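Local coordinates for protein ubiquitin-like-specific protease 2 (Saccharomyces cerevisiae, PDB 5LNB) that removes SUMO from conjugated proteins as a cysteine protease of the peptidase C48 family, represented here by a piece that holds its catalytic domain, at residues Y112-I117 with L221-F226; C126-L131 with E180-Y185; D132-F137 with I192-T197; V159-F164 with R173-I178. All coordinates share one frame; numbering follows the deposited sequence.

Contact 1 of 4, residues Y112-I117 with L221-F226; sequences YVVIPI and LNIRKF
Val-114 and Ile-223 mark where strand 112-117 and helix 221-226 run nearest, with their CA atoms 8.5 Å apart; at the Tyr-112 end the spacing to the CA of Phe-226 widens to 10.4 Å. Side chains bridge it. Phe-226 turns its CE1-CZ edge to one face of the Tyr-112 ring, an offset edge-to-face pair with centroids 5.5 Å apart, planes at 79° and Tyr-112 CD1 3.7 Å from Phe-226 CZ. The phenyl group reaches that far because its CG is anti to the backbone N (chi1 180°). Further along, Val-114 CG1 and Ile-223 CD1 meet tip to tip at 3.8 Å. Replacing Tyr-112 with an alanine would probably open a gap beside Phe-226 and leave its ring freer to turn. All four residues are buried where helix 215-228 packs on the central sheet of the protease domain; helix 51-67 touches the aliphatic pair through Ile-62 and Thr-58, and Ile-234 of helix 230-238 lies against both rings.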
loop_
_atom_site.group_PDB
_atom_site.type_symbol
_atom_site.label_atom_id
_atom_site.label_comp_id
_atom_site.label_asym_id
_atom_site.label_seq_id
_atom_site.Cartn_x
_atom_site.Cartn_y
_atom_site.Cartn_z
ATOM N N TYR A 112 -4.354 11.073 -1.219
ATOM C CA TYR A 112 -4.349 9.605 -1.192
ATOM C C TYR A 112 -3.763 9.145 0.132
ATOM O O TYR A 112 -2.611 9.456 0.442
ATOM C CB TYR A 112 -3.540 9.011 -2.364
ATOM C CG TYR A 112 -3.733 9.762 -3.664
ATOM C CD1 TYR A 112 -4.914 9.649 -4.393
ATOM C CD2 TYR A 112 -2.745 10.612 -4.144
ATOM C CE1 TYR A 112 -5.099 10.372 -5.578
ATOM C CE2 TYR A 112 -2.914 11.326 -5.320
ATOM C CZ TYR A 112 -4.091 11.209 -6.026
ATOM O OH TYR A 112 -4.234 11.934 -7.180
ATOM N N VAL A 113 -4.544 8.413 0.917
ATOM C CA VAL A 113 -4.039 7.772 2.128
ATOM C C VAL A 113 -4.085 6.267 1.886
ATOM O O VAL A 113 -5.164 5.700 1.661
ATOM C CB VAL A 113 -4.837 8.174 3.374
ATOM C CG1 VAL A 113 -4.243 7.521 4.620
ATOM C CG2 VAL A 113 -4.852 9.704 3.529
ATOM N N VAL A 114 -2.915 5.631 1.909
ATOM C CA VAL A 114 -2.753 4.251 1.459
ATOM C C VAL A 114 -2.679 3.345 2.677
ATOM O O VAL A 114 -1.800 3.513 3.531
ATOM C CB VAL A 114 -1.504 4.090 0.581
ATOM C CG1 VAL A 114 -1.368 2.622 0.108
ATOM C CG2 VAL A 114 -1.561 5.054 -0.615
ATOM N N ILE A 115 -3.581 2.374 2.756
ATOM C CA ILE A 115 -3.595 1.485 3.916
ATOM C C ILE A 115 -3.595 0.028 3.475
ATOM O O ILE A 115 -4.656 -0.509 3.120
ATOM C CB ILE A 115 -4.797 1.777 4.822
ATOM C CG1 ILE A 115 -4.791 3.246 5.245
ATOM C CG2 ILE A 115 -4.778 0.844 6.031
ATOM C CD1 ILE A 115 -6.000 3.640 6.069
ATOM N N PRO A 116 -2.443 -0.644 3.470
ATOM C CA PRO A 116 -2.445 -2.094 3.226
ATOM C C PRO A 116 -2.961 -2.850 4.444
ATOM O O PRO A 116 -2.734 -2.450 5.590
ATOM C CB PRO A 116 -0.978 -2.418 2.924
ATOM C CG PRO A 116 -0.199 -1.273 3.419
ATOM C CD PRO A 116 -1.092 -0.064 3.421
ATOM N N ILE A 117 -3.671 -3.950 4.186
ATOM C CA ILE A 117 -4.424 -4.666 5.209
ATOM C C ILE A 117 -3.999 -6.127 5.205
ATOM O O ILE A 117 -4.092 -6.807 4.175
ATOM C CB ILE A 117 -5.943 -4.530 4.992
ATOM C CG1 ILE A 117 -6.349 -3.065 5.210
ATOM C CG2 ILE A 117 -6.712 -5.475 5.909
ATOM C CD1 ILE A 117 -7.803 -2.764 4.932
ATOM N N LEU A 221 1.570 -4.675 -6.730
ATOM C CA LEU A 221 1.455 -4.250 -8.120
ATOM C C LEU A 221 0.222 -3.395 -8.365
ATOM O O LEU A 221 0.240 -2.540 -9.258
ATOM C CB LEU A 221 1.477 -5.459 -9.048
ATOM C CG LEU A 221 2.943 -5.773 -9.408
ATOM C CD1 LEU A 221 3.576 -6.785 -8.463
ATOM C CD2 LEU A 221 3.100 -6.183 -10.841
ATOM N N ASN A 222 -0.843 -3.585 -7.579
ATOM C CA ASN A 222 -2.016 -2.733 -7.724
ATOM C C ASN A 222 -1.718 -1.320 -7.239
ATOM O O ASN A 222 -2.075 -0.337 -7.903
ATOM C CB ASN A 222 -3.203 -3.339 -6.970
ATOM C CG ASN A 222 -3.742 -4.598 -7.648
ATOM O OD1 ASN A 222 -3.541 -4.809 -8.849
ATOM N ND2 ASN A 222 -4.419 -5.438 -6.879
ATOM N N ILE A 223 -1.039 -1.203 -6.097
ATOM C CA ILE A 223 -0.604 0.107 -5.623
ATOM C C ILE A 223 0.363 0.731 -6.616
ATOM O O ILE A 223 0.256 1.915 -6.956
ATOM C CB ILE A 223 0.013 -0.013 -4.216
ATOM C CG1 ILE A 223 -1.096 -0.309 -3.191
ATOM C CG2 ILE A 223 0.793 1.253 -3.872
ATOM C CD1 ILE A 223 -0.623 -0.591 -1.789
ATOM N N ARG A 224 1.315 -0.058 -7.108
ATOM C CA ARG A 224 2.248 0.449 -8.104
ATOM C C ARG A 224 1.513 0.998 -9.317
ATOM O O ARG A 224 1.824 2.092 -9.801
ATOM C CB ARG A 224 3.212 -0.653 -8.529
ATOM C CG ARG A 224 4.143 -0.217 -9.645
ATOM C CD ARG A 224 5.081 -1.330 -10.071
ATOM N NE ARG A 224 5.980 -0.874 -11.120
ATOM C CZ ARG A 224 6.801 -1.670 -11.801
ATOM N NH1 ARG A 224 6.825 -2.974 -11.553
ATOM N NH2 ARG A 224 7.591 -1.163 -12.737
ATOM N N LYS A 225 0.535 0.245 -9.830
ATOM C CA LYS A 225 -0.208 0.712 -10.996
ATOM C C LYS A 225 -0.970 1.993 -10.678
ATOM O O LYS A 225 -0.979 2.936 -11.474
ATOM C CB LYS A 225 -1.163 -0.374 -11.486
ATOM C CG LYS A 225 -2.064 0.059 -12.636
ATOM C CD LYS A 225 -1.272 0.425 -13.882
ATOM C CE LYS A 225 -0.352 -0.720 -14.304
ATOM N NZ LYS A 225 0.219 -0.511 -15.671
ATOM N N PHE A 226 -1.622 2.043 -9.515
ATOM C CA PHE A 226 -2.374 3.240 -9.144
ATOM C C PHE A 226 -1.500 4.490 -9.234
ATOM O O PHE A 226 -1.923 5.518 -9.777
ATOM C CB PHE A 226 -2.950 3.078 -7.733
ATOM C CG PHE A 226 -3.741 4.268 -7.255
ATOM C CD1 PHE A 226 -3.097 5.359 -6.666
ATOM C CD2 PHE A 226 -5.129 4.297 -7.381
ATOM C CE1 PHE A 226 -3.824 6.463 -6.220
ATOM C CE2 PHE A 226 -5.865 5.396 -6.938
ATOM C CZ PHE A 226 -5.213 6.485 -6.355
#

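Contact 2 of 4, residues C126-L131 with E180-Y185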
loop_
_atom_site.group_PDB
_atom_site.type_symbol
_atom_site.label_atom_id
_atom_site.label_comp_id
_atom_site.label_asym_id
_atom_site.label_seq_id
_atom_site.Cartn_x
_atom_site.Cartn_y
_atom_site.Cartn_z
ATOM N N CYS A 126 -6.553 -0.624 0.705
ATOM C CA CYS A 126 -7.444 0.446 0.293
ATOM C C CYS A 126 -6.656 1.745 0.179
ATOM O O CYS A 126 -5.534 1.864 0.668
ATOM C CB CYS A 126 -8.630 0.603 1.250
ATOM S SG CYS A 126 -8.191 1.190 2.852
ATOM N N ILE A 127 -7.254 2.704 -0.516
ATOM C CA ILE A 127 -6.707 4.039 -0.695
ATOM C C ILE A 127 -7.845 5.015 -0.428
ATOM O O ILE A 127 -8.901 4.933 -1.072
ATOM C CB ILE A 127 -6.120 4.248 -2.102
ATOM C CG1 ILE A 127 -4.971 3.283 -2.346
ATOM C CG2 ILE A 127 -5.657 5.696 -2.285
ATOM C CD1 ILE A 127 -4.283 3.447 -3.711
ATOM N N ILE A 128 -7.650 5.903 0.541
ATOM C CA ILE A 128 -8.685 6.851 0.942
ATOM C C ILE A 128 -8.521 8.120 0.121
ATOM O O ILE A 128 -7.448 8.734 0.129
ATOM C CB ILE A 128 -8.609 7.163 2.442
ATOM C CG1 ILE A 128 -8.490 5.871 3.256
ATOM C CG2 ILE A 128 -9.841 7.966 2.870
ATOM C CD1 ILE A 128 -8.467 6.116 4.758
ATOM N N THR A 129 -9.581 8.520 -0.583
ATOM C CA THR A 129 -9.565 9.723 -1.401
ATOM C C THR A 129 -10.613 10.722 -0.914
ATOM O O THR A 129 -11.554 10.377 -0.191
ATOM C CB THR A 129 -9.822 9.394 -2.884
ATOM O OG1 THR A 129 -11.148 8.861 -3.033
ATOM C CG2 THR A 129 -8.803 8.372 -3.397
ATOM N N ASN A 130 -10.439 11.975 -1.336
ATOM C CA ASN A 130 -11.347 13.097 -1.102
ATOM C C ASN A 130 -11.281 13.647 0.321
ATOM O O ASN A 130 -12.102 14.524 0.662
ATOM C CB ASN A 130 -12.804 12.747 -1.431
ATOM C CG ASN A 130 -13.052 12.719 -2.916
ATOM O OD1 ASN A 130 -12.342 13.379 -3.675
ATOM N ND2 ASN A 130 -14.055 11.954 -3.350
ATOM N N LEU A 131 -10.354 13.182 1.164
ATOM C CA LEU A 131 -10.212 13.792 2.481
ATOM C C LEU A 131 -9.848 15.265 2.363
ATOM O O LEU A 131 -10.306 16.088 3.162
ATOM C CB LEU A 131 -9.163 13.052 3.302
ATOM C CG LEU A 131 -9.480 11.593 3.655
ATOM C CD1 LEU A 131 -8.262 10.962 4.313
ATOM C CD2 LEU A 131 -10.695 11.528 4.565
ATOM N N GLU A 180 -14.676 4.479 11.167
ATOM C CA GLU A 180 -14.738 5.041 12.514
ATOM C C GLU A 180 -13.456 5.786 12.858
ATOM O O GLU A 180 -13.492 6.838 13.511
ATOM C CB GLU A 180 -15.023 3.934 13.530
ATOM C CG GLU A 180 -16.378 3.233 13.313
ATOM C CD GLU A 180 -17.596 4.127 13.613
ATOM O OE1 GLU A 180 -17.487 5.066 14.438
ATOM O OE2 GLU A 180 -18.671 3.883 13.021
ATOM N N PHE A 181 -12.312 5.260 12.414
ATOM C CA PHE A 181 -11.048 5.967 12.578
ATOM C C PHE A 181 -11.125 7.368 11.984
ATOM O O PHE A 181 -10.724 8.349 12.619
ATOM C CB PHE A 181 -9.917 5.178 11.920
ATOM C CG PHE A 181 -8.666 5.977 11.745
ATOM C CD1 PHE A 181 -7.812 6.192 12.823
ATOM C CD2 PHE A 181 -8.361 6.554 10.521
ATOM C CE1 PHE A 181 -6.662 6.939 12.673
ATOM C CE2 PHE A 181 -7.211 7.304 10.362
ATOM C CZ PHE A 181 -6.356 7.503 11.444
ATOM N N LEU A 182 -11.640 7.477 10.756
ATOM C CA LEU A 182 -11.691 8.776 10.090
ATOM C C LEU A 182 -12.590 9.741 10.841
ATOM O O LEU A 182 -12.305 10.941 10.912
ATOM C CB LEU A 182 -12.183 8.619 8.655
ATOM C CG LEU A 182 -11.224 7.884 7.733
ATOM C CD1 LEU A 182 -11.892 7.612 6.382
ATOM C CD2 LEU A 182 -9.912 8.699 7.598
ATOM N N ILE A 183 -13.689 9.237 11.394
ATOM C CA ILE A 183 -14.616 10.095 12.115
ATOM C C ILE A 183 -13.959 10.633 13.376
ATOM O O ILE A 183 -14.037 11.829 13.676
ATOM C CB ILE A 183 -15.910 9.327 12.430
ATOM C CG1 ILE A 183 -16.673 9.047 11.135
ATOM C CG2 ILE A 183 -16.775 10.109 13.401
ATOM C CD1 ILE A 183 -17.926 8.214 11.335
ATOM N N SER A 184 -13.296 9.753 14.127
ATOM C CA SER A 184 -12.603 10.173 15.338
ATOM C C SER A 184 -11.436 11.088 15.003
ATOM O O SER A 184 -11.230 12.119 15.657
ATOM C CB SER A 184 -12.119 8.950 16.112
ATOM O OG SER A 184 -13.215 8.137 16.488
ATOM N N TYR A 185 -10.657 10.717 13.983
ATOM C CA TYR A 185 -9.552 11.557 13.543
ATOM C C TYR A 185 -10.031 12.966 13.223
ATOM O O TYR A 185 -9.436 13.954 13.664
ATOM C CB TYR A 185 -8.875 10.926 12.325
ATOM C CG TYR A 185 -7.584 11.594 11.932
ATOM C CD1 TYR A 185 -7.583 12.682 11.063
ATOM C CD2 TYR A 185 -6.360 11.150 12.440
ATOM C CE1 TYR A 185 -6.402 13.306 10.700
ATOM C CE2 TYR A 185 -5.164 11.762 12.072
ATOM C CZ TYR A 185 -5.194 12.846 11.206
ATOM O OH TYR A 185 -4.029 13.479 10.830
#
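Leu-182 presents both of its methyl groups to Ile-128 and adds a second contact, with Leu-131. With Ile-128 the approach is tip to tip: Ile-128 CD1 lies 4.1 Å from Leu-182 CD1 and equally far from Leu-182 CD2, straddled by the fork of the leucine. Ile-128 CG2 also stands 4.1 Å from Leu-182 CD1, meaning that both branches of the isoleucine take part. The extended chain of Ile-128 (chi2 -178°) carries CD1 out from the strand to the helix. Leu-131 comes in from the turn that follows the strand, and its CD2 is 4.2 Å from Leu-182 CD2. These separations, together with a CA-to-CA distance of 9.2 Å between Leu-131 and Leu-182, describe ordinary apolar contact without compression, and the modest 127 Å² buried agrees. Leu-182 is one point on a longer interface: on the same helix Phe-181 packs edge-to-face with Phe-83, while the Tyr-185 hydroxyl is hydrogen-bonded to Thr-105 OG1 and Leu-107 N. Such a helix, laid with its apolar side on a sheet, is consistent with the alpha+beta, papain-like fold of clan CA cysteine proteases, in which helices pack on a central sheet, here a mixed one.

Contact 3 of 4, residues D132-F137 with I192-T197; sequences DAILDF and IQLDKT
Leu-135 and Ile-192 make the closest approach here, Leu-135 CD2 lying 3.6 Å from Ile-192 CD1 with the two side chains crossing at about a right angle. The same methyl, Ile-192 CD1, is 4.5 Å from Ile-134 CG2, which in turn stands 4.4 Å from Leu-194 CD1. Ile-192 CD1 thus spans the methyls of two consecutive helix residues, closer to Leu-135, while Leu-194 meets Ile-134 alone. The CA-CB bond of Leu-135 points away from 192-197, yet its first torsion (chi1 -83°) brings the branched end back toward Ile-192. Leu-194 also comes nearer at its end than at its start, since its CG is anti to the backbone N (chi1 -177°). The loop 192-197 is the return limb of a beta-alpha-beta crossover, leading from helix 172-190 into strand 199-203, and the short helix 131-136 lies against it. That helix is loosely bonded: Phe-137 N makes weak bonds to both Ala-133 O and Ile-134 O, and residues 138-156 beyond it are not modelled. In the next shell, Ala-186 of helix 172-190 touches both Ile-192 and Leu-194 and shares a backbone hydrogen bond with Ile-192, while Tyr-190 and Phe-108 lie against Leu-135. Farther along the loop, Lys-196 NZ forms a salt bridge with Asp-176 OD2, tying the limb back to the helix it has just left; its modelled approach to Glu-180 OE2 is unusually short and of doubtful geometry.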
loop_
_atom_site.group_PDB
_atom_site.type_symbol
_atom_site.label_atom_id
_atom_site.label_comp_id
_atom_site.label_asym_id
_atom_site.label_seq_id
_atom_site.Cartn_x
_atom_site.Cartn_y
_atom_site.Cartn_z
ATOM N N ASP A 132 -9.034 15.619 1.365
ATOM C CA ASP A 132 -8.628 17.006 1.171
ATOM C C ASP A 132 -9.771 17.890 0.694
ATOM O O ASP A 132 -9.601 19.111 0.638
ATOM C CB ASP A 132 -7.456 17.094 0.184
ATOM C CG ASP A 132 -7.827 16.645 -1.222
ATOM O OD1 ASP A 132 -8.507 15.601 -1.374
ATOM O OD2 ASP A 132 -7.429 17.338 -2.186
ATOM N N ALA A 133 -10.921 17.317 0.349
ATOM C CA ALA A 133 -12.094 18.128 0.060
ATOM C C ALA A 133 -12.951 18.370 1.294
ATOM O O ALA A 133 -13.698 19.355 1.334
ATOM C CB ALA A 133 -12.940 17.472 -1.032
ATOM N N ILE A 134 -12.844 17.512 2.309
ATOM C CA ILE A 134 -13.650 17.681 3.512
ATOM C C ILE A 134 -13.258 18.958 4.245
ATOM O O ILE A 134 -14.115 19.777 4.594
ATOM C CB ILE A 134 -13.518 16.454 4.428
ATOM C CG1 ILE A 134 -14.144 15.223 3.765
ATOM C CG2 ILE A 134 -14.155 16.754 5.775
ATOM C CD1 ILE A 134 -15.624 15.398 3.426
ATOM N N LEU A 135 -11.960 19.144 4.493
ATOM C CA LEU A 135 -11.499 20.337 5.199
ATOM C C LEU A 135 -11.984 21.614 4.524
ATOM O O LEU A 135 -12.512 22.518 5.184
ATOM C CB LEU A 135 -9.972 20.328 5.289
ATOM C CG LEU A 135 -9.333 19.527 6.422
ATOM C CD1 LEU A 135 -7.811 19.642 6.347
ATOM C CD2 LEU A 135 -9.857 20.001 7.766
ATOM N N ASP A 136 -11.807 21.711 3.200
ATOM C CA ASP A 136 -12.218 22.918 2.488
ATOM C C ASP A 136 -13.702 23.207 2.679
ATOM O O ASP A 136 -14.121 24.370 2.640
ATOM C CB ASP A 136 -11.893 22.785 0.996
ATOM C CG ASP A 136 -10.475 22.290 0.746
ATOM O OD1 ASP A 136 -9.760 22.009 1.731
ATOM O OD2 ASP A 136 -10.078 22.182 -0.439
ATOM N N PHE A 137 -14.507 22.169 2.878
ATOM C CA PHE A 137 -15.949 22.306 3.027
ATOM C C PHE A 137 -16.323 22.970 4.351
ATOM O O PHE A 137 -16.671 22.296 5.322
ATOM C CB PHE A 137 -16.608 20.933 2.923
ATOM C CG PHE A 137 -18.104 20.975 2.923
ATOM C CD1 PHE A 137 -18.813 20.943 4.113
ATOM C CD2 PHE A 137 -18.804 21.029 1.731
ATOM C CE1 PHE A 137 -20.192 20.976 4.115
ATOM C CE2 PHE A 137 -20.184 21.058 1.726
ATOM C CZ PHE A 137 -20.880 21.034 2.920
ATOM N N ILE A 192 -13.971 18.576 13.550
ATOM C CA ILE A 192 -14.983 18.423 12.514
ATOM C C ILE A 192 -15.871 17.241 12.877
ATOM O O ILE A 192 -15.377 16.166 13.236
ATOM C CB ILE A 192 -14.332 18.220 11.134
ATOM C CG1 ILE A 192 -13.955 19.569 10.512
ATOM C CG2 ILE A 192 -15.234 17.414 10.218
ATOM C CD1 ILE A 192 -13.148 19.422 9.221
ATOM N N GLN A 193 -17.178 17.441 12.790
ATOM C CA GLN A 193 -18.143 16.361 12.954
ATOM C C GLN A 193 -18.363 15.721 11.587
ATOM O O GLN A 193 -18.951 16.330 10.687
ATOM C CB GLN A 193 -19.442 16.886 13.560
ATOM C CG GLN A 193 -19.339 17.199 15.044
ATOM C CD GLN A 193 -20.615 17.809 15.595
ATOM O OE1 GLN A 193 -20.918 18.977 15.341
ATOM N NE2 GLN A 193 -21.376 17.018 16.345
ATOM N N LEU A 194 -17.865 14.506 11.418
ATOM C CA LEU A 194 -17.892 13.823 10.136
ATOM C C LEU A 194 -18.938 12.721 10.179
ATOM O O LEU A 194 -18.903 11.857 11.063
ATOM C CB LEU A 194 -16.518 13.247 9.799
ATOM C CG LEU A 194 -16.447 12.578 8.429
ATOM C CD1 LEU A 194 -16.799 13.601 7.348
ATOM C CD2 LEU A 194 -15.064 11.994 8.207
ATOM N N ASP A 195 -19.867 12.756 9.229
ATOM C CA ASP A 195 -20.954 11.788 9.193
ATOM C C ASP A 195 -20.496 10.502 8.508
ATOM O O ASP A 195 -19.947 10.536 7.402
ATOM C CB ASP A 195 -22.163 12.377 8.470
ATOM C CG ASP A 195 -23.471 11.847 9.006
ATOM O OD1 ASP A 195 -23.437 10.799 9.685
ATOM O OD2 ASP A 195 -24.528 12.472 8.755
ATOM N N LYS A 196 -20.717 9.368 9.176
ATOM C CA LYS A 196 -20.349 8.079 8.603
ATOM C C LYS A 196 -20.964 7.876 7.220
ATOM O O LYS A 196 -20.342 7.266 6.344
ATOM C CB LYS A 196 -20.773 6.957 9.551
ATOM C CG LYS A 196 -20.168 5.586 9.254
ATOM C CD LYS A 196 -20.316 4.696 10.480
ATOM C CE LYS A 196 -19.832 3.290 10.229
ATOM N NZ LYS A 196 -19.843 2.478 11.486
ATOM N N THR A 197 -22.184 8.374 6.998
ATOM C CA THR A 197 -22.795 8.178 5.684
ATOM C C THR A 197 -22.096 8.976 4.592
ATOM O O THR A 197 -22.369 8.743 3.409
ATOM C CB THR A 197 -24.285 8.535 5.707
ATOM O OG1 THR A 197 -24.440 9.933 5.963
ATOM C CG2 THR A 197 -24.997 7.751 6.785
#

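Contact 4 of 4, residues V159-F164 with R173-I178; sequences VNILTF and REIDPI
Apolar contact between Ile-161 and Ile-175 forms the middle of the interface, where strand 159-164 and helix 173-178 have axes 10.7 Å apart and run at 140°, nearer antiparallel than parallel. The two isoleucines slide past each other in opposite directions, bringing Ile-175 CG2 to 3.8 Å from Ile-161 CD1 and 3.9 Å from Ile-161 CG2. One turn on, Ile-178 CG2 reaches Ile-161 CD1 at 4.1 Å. Thr-163 meets the other branch of Ile-175 end on: its CG2 is 4.1 Å from Ile-175 CD1, and its hydroxyl oxygen OG1 makes a van der Waals contact with Ile-175 CG1 at 3.8 Å. Among polar contacts, the Thr-163 hydroxyl donates to Ile-161 O at 3.2 Å, from 61° out of the carbonyl plane. With an alanine in place of Thr-163 the hydroxyl and methyl are gone, which is likely to leave a gap against Ile-175 CG1 and CD1 and Ile-161 O without this donor. Along the helix, Ile-178 N bonds to Ile-175 O at 2.9 Å, a three-residue step in keeping with the kink at Pro-177, whose nitrogen has no proton to give. On the flank, Arg-173 and Glu-174 pair through charge alone, the oxygen lying well out of the guanidinium plane. Next to Ile-175 and Thr-163 lies Met-201 of strand 199-203, parallel to 159-164 and adjacent to it in the sheet. Strand, helix and strand together make a beta-alpha-beta crossover, with this contact packing the helix onto its first strand.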
loop_
_atom_site.group_PDB
_atom_site.type_symbol
_atom_site.label_atom_id
_atom_site.label_comp_id
_atom_site.label_asym_id
_atom_site.label_seq_id
_atom_site.Cartn_x
_atom_site.Cartn_y
_atom_site.Cartn_z
ATOM N N VAL A 159 -16.275 10.864 0.973
ATOM C CA VAL A 159 -14.983 10.217 1.167
ATOM C C VAL A 159 -15.084 8.800 0.622
ATOM O O VAL A 159 -15.959 8.032 1.035
ATOM C CB VAL A 159 -14.588 10.212 2.650
ATOM C CG1 VAL A 159 -13.267 9.468 2.858
ATOM C CG2 VAL A 159 -14.561 11.656 3.226
ATOM N N ASN A 160 -14.198 8.451 -0.308
ATOM C CA ASN A 160 -14.234 7.151 -0.968
ATOM C C ASN A 160 -13.050 6.335 -0.486
ATOM O O ASN A 160 -11.895 6.758 -0.632
ATOM C CB ASN A 160 -14.212 7.292 -2.492
ATOM C CG ASN A 160 -15.437 8.010 -3.032
ATOM O OD1 ASN A 160 -16.551 7.783 -2.575
ATOM N ND2 ASN A 160 -15.234 8.893 -4.000
ATOM N N ILE A 161 -13.331 5.189 0.114
ATOM C CA ILE A 161 -12.295 4.247 0.512
ATOM C C ILE A 161 -12.204 3.223 -0.610
ATOM O O ILE A 161 -13.019 2.302 -0.690
ATOM C CB ILE A 161 -12.596 3.602 1.865
ATOM C CG1 ILE A 161 -12.710 4.696 2.943
ATOM C CG2 ILE A 161 -11.515 2.558 2.211
ATOM C CD1 ILE A 161 -13.115 4.187 4.302
ATOM N N LEU A 162 -11.232 3.409 -1.500
ATOM C CA LEU A 162 -11.080 2.548 -2.669
ATOM C C LEU A 162 -10.393 1.255 -2.237
ATOM O O LEU A 162 -9.201 1.258 -1.908
ATOM C CB LEU A 162 -10.297 3.281 -3.754
ATOM C CG LEU A 162 -10.809 4.685 -4.114
ATOM C CD1 LEU A 162 -9.892 5.367 -5.139
ATOM C CD2 LEU A 162 -12.255 4.643 -4.628
ATOM N N THR A 163 -11.146 0.155 -2.225
ATOM C CA THR A 163 -10.718 -1.125 -1.666
ATOM C C THR A 163 -10.578 -2.155 -2.783
ATOM O O THR A 163 -11.522 -2.369 -3.556
ATOM C CB THR A 163 -11.729 -1.623 -0.625
ATOM O OG1 THR A 163 -12.040 -0.564 0.283
ATOM C CG2 THR A 163 -11.170 -2.801 0.167
ATOM N N PHE A 164 -9.414 -2.807 -2.861
ATOM C CA PHE A 164 -9.136 -3.716 -3.967
ATOM C C PHE A 164 -8.445 -4.979 -3.461
ATOM O O PHE A 164 -7.543 -4.922 -2.618
ATOM C CB PHE A 164 -8.297 -3.031 -5.063
ATOM C CG PHE A 164 -7.210 -2.123 -4.532
ATOM C CD1 PHE A 164 -5.883 -2.554 -4.483
ATOM C CD2 PHE A 164 -7.513 -0.842 -4.075
ATOM C CE1 PHE A 164 -4.881 -1.726 -4.000
ATOM C CE2 PHE A 164 -6.514 -0.012 -3.579
ATOM C CZ PHE A 164 -5.192 -0.452 -3.548
ATOM N N ARG A 173 -17.083 -5.366 6.394
ATOM C CA ARG A 173 -16.792 -5.536 7.815
ATOM C C ARG A 173 -15.392 -5.043 8.173
ATOM O O ARG A 173 -15.199 -4.433 9.231
ATOM C CB ARG A 173 -16.955 -6.997 8.223
ATOM C CG ARG A 173 -18.387 -7.408 8.533
ATOM C CD ARG A 173 -18.463 -8.852 9.020
ATOM N NE ARG A 173 -18.045 -9.804 7.990
ATOM C CZ ARG A 173 -16.844 -10.372 7.933
ATOM N NH1 ARG A 173 -15.933 -10.095 8.856
ATOM N NH2 ARG A 173 -16.555 -11.221 6.952
ATOM N N GLU A 174 -14.396 -5.311 7.319
ATOM C CA GLU A 174 -13.020 -4.914 7.622
ATOM C C GLU A 174 -12.761 -3.435 7.371
ATOM O O GLU A 174 -11.829 -2.880 7.954
ATOM C CB GLU A 174 -12.009 -5.727 6.795
ATOM C CG GLU A 174 -12.027 -7.222 7.060
ATOM C CD GLU A 174 -13.124 -7.942 6.287
ATOM O OE1 GLU A 174 -13.230 -7.718 5.062
ATOM O OE2 GLU A 174 -13.879 -8.725 6.901
ATOM N N ILE A 175 -13.533 -2.792 6.501
ATOM C CA ILE A 175 -13.338 -1.371 6.253
ATOM C C ILE A 175 -14.081 -0.505 7.264
ATOM O O ILE A 175 -13.739 0.677 7.422
ATOM C CB ILE A 175 -13.767 -1.014 4.820
ATOM C CG1 ILE A 175 -12.832 -1.691 3.812
ATOM C CG2 ILE A 175 -13.848 0.507 4.630
ATOM C CD1 ILE A 175 -11.369 -1.454 4.064
ATOM N N ASP A 176 -15.071 -1.057 7.966
ATOM C CA ASP A 176 -15.815 -0.257 8.930
ATOM C C ASP A 176 -14.917 0.349 10.004
ATOM O O ASP A 176 -15.140 1.512 10.364
ATOM C CB ASP A 176 -16.939 -1.095 9.557
ATOM C CG ASP A 176 -17.720 -0.331 10.621
ATOM O OD1 ASP A 176 -17.395 -0.470 11.826
ATOM O OD2 ASP A 176 -18.638 0.440 10.250
ATOM N N PRO A 177 -13.925 -0.358 10.551
ATOM C CA PRO A 177 -13.017 0.300 11.504
ATOM C C PRO A 177 -12.312 1.503 10.912
ATOM O O PRO A 177 -11.964 2.433 11.647
ATOM C CB PRO A 177 -12.024 -0.812 11.866
ATOM C CG PRO A 177 -12.776 -2.074 11.632
ATOM C CD PRO A 177 -13.684 -1.807 10.464
ATOM N N ILE A 178 -12.081 1.522 9.601
ATOM C CA ILE A 178 -11.413 2.676 9.016
ATOM C C ILE A 178 -12.373 3.851 8.934
ATOM O O ILE A 178 -11.974 5.005 9.126
ATOM C CB ILE A 178 -10.809 2.326 7.643
ATOM C CG1 ILE A 178 -9.802 1.180 7.788
ATOM C CG2 ILE A 178 -10.143 3.561 7.034
ATOM C CD1 ILE A 178 -9.169 0.744 6.487
#

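How the contacts relate
From the N terminus, strand 112-117 is met first, and its partner 221-226 comes last, so contact 1 closes a long loop that encloses the other three contacts. Contacts 2 and 3 cross, because their segments alternate along the chain, while contact 4, the most local, falls within the loops of both. Contacts 1, 2 and 4 share one sheet: backbone bonds link Val-113 to Ile-128 and Ile-127 to Leu-162. Helix 215-228 and helix 172-190 take opposite faces of it, as the alternating directions of Ile-127 toward Phe-226 and Ile-128 toward Leu-182 indicate. Contact 3 joins the short helix after strand 122-129 to the loop that leads into the outermost strand, 199-203.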